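Long-range contacts in Poly(3-hydroxyalkanoate) polymerase subunit PhaC (PDB 5HZ2), which polymerizes (R)-3-hydroxybutyryl-CoA into polyhydroxybutyrate, an intracellular energy reserve, this chain being the C-terminal domain of the synthase: residues K33-P38 with Q67-F72; Y27-D32 with A363-Y368. All coordinates share one frame; numbering follows the deposited sequence.

Contact 1: K33-P38 with Q67-F72; sequences KVHARP and QGHTVF. With SO4 (sulfate ion), chain F.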
# COMPACT_ATOMS: atom_id res chain seq x y z
N LYS A 33 -42.17 18.21 20.24
CA LYS A 33 -42.61 17.47 19.09
C LYS A 33 -41.52 16.52 18.51
O LYS A 33 -40.32 16.72 18.71
CB LYS A 33 -43.04 18.42 18.05
CG LYS A 33 -44.09 19.38 18.58
CD LYS A 33 -44.90 19.93 17.43
CE LYS A 33 -45.38 21.34 17.72
NZ LYS A 33 -45.44 22.11 16.45
N VAL A 34 -41.99 15.52 17.80
CA VAL A 34 -41.11 14.58 17.18
C VAL A 34 -41.68 14.18 15.85
O VAL A 34 -42.87 14.22 15.65
CB VAL A 34 -40.96 13.29 18.02
CG1 VAL A 34 -40.35 13.58 19.38
CG2 VAL A 34 -42.29 12.56 18.16
N HIS A 35 -40.82 13.78 14.94
CA HIS A 35 -41.26 13.21 13.70
C HIS A 35 -42.16 12.03 13.80
O HIS A 35 -42.04 11.19 14.69
CB HIS A 35 -40.04 12.84 12.82
CG HIS A 35 -39.31 14.02 12.31
ND1 HIS A 35 -38.20 14.55 12.94
CD2 HIS A 35 -39.50 14.76 11.20
CE1 HIS A 35 -37.75 15.57 12.24
NE2 HIS A 35 -38.56 15.75 11.21
N ALA A 36 -43.05 11.92 12.81
CA ALA A 36 -43.98 10.84 12.77
C ALA A 36 -43.27 9.45 12.78
O ALA A 36 -43.73 8.52 13.45
CB ALA A 36 -44.87 10.93 11.52
N ARG A 37 -42.21 9.29 11.98
CA ARG A 37 -41.50 8.03 11.87
C ARG A 37 -40.34 7.99 12.86
O ARG A 37 -39.53 8.91 12.89
CB ARG A 37 -40.89 7.85 10.49
CG ARG A 37 -41.91 7.91 9.41
CD ARG A 37 -41.42 7.21 8.21
NE ARG A 37 -42.49 7.15 7.26
CZ ARG A 37 -42.53 7.77 6.11
NH1 ARG A 37 -41.54 8.55 5.69
NH2 ARG A 37 -43.61 7.60 5.36
N PRO A 38 -40.25 6.92 13.61
CA PRO A 38 -39.18 6.80 14.59
C PRO A 38 -37.99 6.18 13.88
O PRO A 38 -38.13 5.70 12.74
CB PRO A 38 -39.76 5.78 15.58
CG PRO A 38 -40.48 4.85 14.71
CD PRO A 38 -41.10 5.73 13.64
N GLN A 67 -32.79 16.16 18.25
CA GLN A 67 -33.32 16.63 16.98
C GLN A 67 -34.76 16.29 16.72
O GLN A 67 -35.28 16.59 15.63
CB GLN A 67 -32.48 16.15 15.75
CG GLN A 67 -30.98 16.40 15.90
CD GLN A 67 -30.64 17.77 16.49
OE1 GLN A 67 -31.05 18.79 15.95
NE2 GLN A 67 -29.91 17.78 17.61
N GLY A 68 -35.48 15.75 17.70
CA GLY A 68 -36.87 15.44 17.45
C GLY A 68 -37.30 14.13 16.83
O GLY A 68 -38.31 14.06 16.14
N HIS A 69 -36.51 13.09 17.05
CA HIS A 69 -36.83 11.76 16.57
C HIS A 69 -37.09 10.82 17.73
O HIS A 69 -36.43 10.89 18.74
CB HIS A 69 -35.68 11.18 15.76
CG HIS A 69 -35.49 11.81 14.42
ND1 HIS A 69 -34.71 12.92 14.24
CD2 HIS A 69 -35.96 11.47 13.21
CE1 HIS A 69 -34.73 13.26 12.97
NE2 HIS A 69 -35.48 12.39 12.32
N THR A 70 -38.05 9.92 17.56
CA THR A 70 -38.31 8.91 18.56
C THR A 70 -37.28 7.84 18.23
O THR A 70 -37.19 7.40 17.12
CB THR A 70 -39.72 8.33 18.41
OG1 THR A 70 -40.68 9.33 18.72
CG2 THR A 70 -39.93 7.15 19.33
N VAL A 71 -36.51 7.41 19.21
CA VAL A 71 -35.47 6.43 19.00
C VAL A 71 -35.77 5.16 19.79
O VAL A 71 -35.98 5.21 21.03
CB VAL A 71 -34.16 6.98 19.46
CG1 VAL A 71 -33.07 5.90 19.36
CG2 VAL A 71 -33.79 8.21 18.62
N PHE A 72 -35.65 4.03 19.09
CA PHE A 72 -35.73 2.68 19.61
C PHE A 72 -34.33 2.10 19.35
O PHE A 72 -33.69 2.47 18.39
CB PHE A 72 -36.75 1.83 18.88
CG PHE A 72 -38.16 2.24 19.10
CD1 PHE A 72 -38.84 1.85 20.22
CD2 PHE A 72 -38.81 3.02 18.18
CE1 PHE A 72 -40.14 2.23 20.43
CE2 PHE A 72 -40.11 3.41 18.37
CZ PHE A 72 -40.78 3.01 19.50
S SO4 F . -39.24 21.35 20.11
O1 SO4 F . -40.23 20.41 19.62
O2 SO4 F . -39.12 21.34 21.56
O3 SO4 F . -37.92 21.11 19.52
O4 SO4 F . -39.65 22.67 19.66
O HOH W 1 -39.58 10.29 15.14
O HOH W 2 -42.46 9.11 16.90
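H35 and G68 join two parts of the alpha/beta-hydrolase fold: the short strand 33-35, leading into the central-sheet strand 39-42, and the turn between helix 60-66 and strand 71-76. Hydrogen bonding centres on the carbonyl oxygen of G68, which accepts twice from one residue. H35 N lies 2.8 Å from G68 O, almost on the C=O line. H35 ND1 reaches G68 O at 3.2 Å from above the carbonyl plane. The oxygen is tilted out of the H35 ring plane, in which the N-H lies, and this second bond is accordingly bent (140° at the hydrogen). V34 CA adds a CA-H...O contact, so three contacts, two of them hydrogen bonds, converge on G68 O.

Aromatic packing comes next. With CG of H35 beside the backbone N (chi1 -70°), its ring forms an offset stack with the H69 ring, centroids 4.5 Å apart and planes at 24°. A358 and helix 347-357 also touch both histidines.

Side-chain packing continues beyond the stack. A V34 methyl, CG2, packs on the T70 hydroxyl oxygen OG1 at 3.7 Å, while P38 makes the apolar contacts, its CB against T70 CB and at the edge of the F72 ring.

Between T70 N and the carbonyls of H35 and R37 the link runs through water. One molecule accepts from T70 N and donates to H35 O and R37 O; a second bridges H35 O and T70 OG1, lying 2.6 Å from T70 OG1.

Contact 2: Y27-D32 with A363-Y368; sequences YKPLTD and AAPANY. With SO4 (sulfate ion), chain I; SO4 (sulfate ion), chain F.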
# COMPACT_ATOMS: atom_id res chain seq x y z
N TYR A 27 -36.38 5.64 23.99
CA TYR A 27 -35.89 6.76 24.77
C TYR A 27 -36.98 7.83 25.01
O TYR A 27 -37.89 8.03 24.20
CB TYR A 27 -34.62 7.43 24.14
CG TYR A 27 -33.46 6.45 24.20
CD1 TYR A 27 -32.72 6.33 25.37
CD2 TYR A 27 -33.20 5.58 23.12
CE1 TYR A 27 -31.66 5.40 25.47
CE2 TYR A 27 -32.17 4.62 23.21
CZ TYR A 27 -31.41 4.54 24.35
OH TYR A 27 -30.38 3.63 24.41
N LYS A 28 -36.85 8.46 26.16
CA LYS A 28 -37.74 9.56 26.58
C LYS A 28 -37.52 10.78 25.65
O LYS A 28 -36.40 11.14 25.36
CB LYS A 28 -37.45 9.99 28.03
CG LYS A 28 -38.55 10.89 28.61
CD LYS A 28 -38.34 11.30 30.05
CE LYS A 28 -37.28 12.37 30.24
NZ LYS A 28 -37.45 13.66 29.50
N PRO A 29 -38.60 11.39 25.15
CA PRO A 29 -38.40 12.56 24.33
C PRO A 29 -37.72 13.71 25.08
O PRO A 29 -37.84 13.86 26.29
CB PRO A 29 -39.81 12.94 23.87
CG PRO A 29 -40.74 12.14 24.70
CD PRO A 29 -40.02 10.97 25.24
N LEU A 30 -37.00 14.52 24.34
CA LEU A 30 -36.35 15.66 24.91
C LEU A 30 -36.82 16.95 24.18
O LEU A 30 -36.19 18.01 24.31
CB LEU A 30 -34.83 15.47 24.80
CG LEU A 30 -34.26 14.40 25.72
CD1 LEU A 30 -32.78 14.22 25.37
CD2 LEU A 30 -34.35 14.74 27.20
N THR A 31 -37.88 16.82 23.39
CA THR A 31 -38.43 17.89 22.56
C THR A 31 -39.94 17.84 22.77
O THR A 31 -40.47 16.80 23.20
CB THR A 31 -38.14 17.69 21.05
OG1 THR A 31 -38.56 16.38 20.64
CG2 THR A 31 -36.66 17.89 20.74
N ASP A 32 -40.68 18.91 22.44
CA ASP A 32 -42.17 18.84 22.54
C ASP A 32 -42.80 18.11 21.40
O ASP A 32 -43.84 17.48 21.53
CB ASP A 32 -42.78 20.26 22.63
CG ASP A 32 -42.29 21.04 23.89
OD1 ASP A 32 -42.08 20.43 24.95
OD2 ASP A 32 -42.09 22.27 23.81
N ALA A 363 -47.00 16.03 18.31
CA ALA A 363 -46.65 16.10 19.72
C ALA A 363 -45.96 14.79 20.18
O ALA A 363 -46.37 13.71 19.80
CB ALA A 363 -47.91 16.35 20.57
N ALA A 364 -44.96 14.94 21.03
CA ALA A 364 -44.18 13.82 21.53
C ALA A 364 -45.02 12.87 22.40
O ALA A 364 -45.91 13.34 23.14
CB ALA A 364 -43.04 14.35 22.38
N PRO A 365 -44.73 11.56 22.38
CA PRO A 365 -45.43 10.70 23.34
C PRO A 365 -45.10 10.99 24.81
O PRO A 365 -43.99 11.32 25.14
CB PRO A 365 -45.00 9.29 22.92
CG PRO A 365 -43.63 9.49 22.30
CD PRO A 365 -43.67 10.83 21.65
N ALA A 366 -46.09 10.87 25.71
CA ALA A 366 -45.90 11.03 27.15
C ALA A 366 -45.43 9.73 27.78
O ALA A 366 -44.85 9.75 28.83
CB ALA A 366 -47.24 11.41 27.84
N ASN A 367 -45.78 8.59 27.19
CA ASN A 367 -45.39 7.29 27.75
C ASN A 367 -44.61 6.40 26.77
O ASN A 367 -44.58 6.68 25.58
CB ASN A 367 -46.63 6.58 28.27
CG ASN A 367 -47.11 7.19 29.58
OD1 ASN A 367 -46.53 6.97 30.61
ND2 ASN A 367 -48.15 8.05 29.50
N TYR A 368 -44.01 5.36 27.32
CA TYR A 368 -43.25 4.40 26.57
C TYR A 368 -44.13 3.31 26.02
O TYR A 368 -45.09 2.92 26.63
CB TYR A 368 -42.22 3.74 27.47
CG TYR A 368 -41.18 4.67 28.04
CD1 TYR A 368 -40.21 5.23 27.24
CD2 TYR A 368 -41.15 4.96 29.38
CE1 TYR A 368 -39.25 6.07 27.75
CE2 TYR A 368 -40.20 5.80 29.90
CZ TYR A 368 -39.25 6.34 29.08
OH TYR A 368 -38.30 7.16 29.58
S SO4 I . -48.79 8.79 25.42
O1 SO4 I . -49.48 8.34 26.68
O2 SO4 I . -47.49 8.05 25.16
O3 SO4 I . -48.64 10.28 25.50
O4 SO4 I . -49.65 8.55 24.24
S SO4 F . -39.24 21.35 20.11
O1 SO4 F . -40.23 20.41 19.62
O2 SO4 F . -39.12 21.34 21.56
O3 SO4 F . -37.92 21.11 19.52
O4 SO4 F . -39.65 22.67 19.66
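A364 and P29 meet where the loop after strand 22-27 runs back along the segment following strand 361-363, at the surface of the alpha/beta-hydrolase domain. The end-to-end directions of 27-32 and 363-368 differ by 157°, so they are roughly antiparallel, yet neither forms a regular strand and their CA atoms are 7.5 Å apart at K28 and Y368.

The close part is short. A364 N donates to D32 O at 2.8 Å in a nearly straight bond, although the donor is tilted 29° from the carbonyl plane. This bond continues the antiparallel pairing of strands 33-35 and 361-363. The methyl of A364 sits beside T31 O and meets P29 CB at 3.8 Å; P29 CG also comes to 3.4 Å from P365 O, so the proline ring packs against both an apolar methyl and a backbone carbonyl.

Toward the other end the backbones separate, and the Y368 side chain spans the gap. Its ring presents an edge to the backbone at Y27 C and K28 N, with A14 and V16 of strand 13-18 touching the same side chain. The phenol oxygen lies against the K28 CB methylene, Y368 OH to K28 CB being 3.3 Å.

Outward, each segment binds its own sulfate, probably from the crystallisation liquor. D32 N donates to O2 of one; A366 N, N367 N and N367 ND2 hold another. K28 extends CG anti to its backbone N (chi1 -167°), then bends at its last two torsions to bring NZ within 3.2 Å of P29 O.

Contact 1 is partly buried and borders the central sheet, whereas contact 2 lies at the surface; their centres are 8 Å apart, and both are remote from the predicted active-site cysteine, C118. Along the chain, contact 1 is nested within the loop closed by contact 2. The segments 27-32 and 33-38 are consecutive, and D32 N and K33 N both bind one sulfate, probably from the crystallisation liquor. Further joins are a probable hydrogen bond of 3.0 Å between Y27 N and V71 O, and packing of V34 CG2 on A364 and P365. Contact 1 combines two bonds to one carbonyl, a ring stack and bound water; contact 2 relies on proline and alanine packing, one backbone bond and a tyrosine edge.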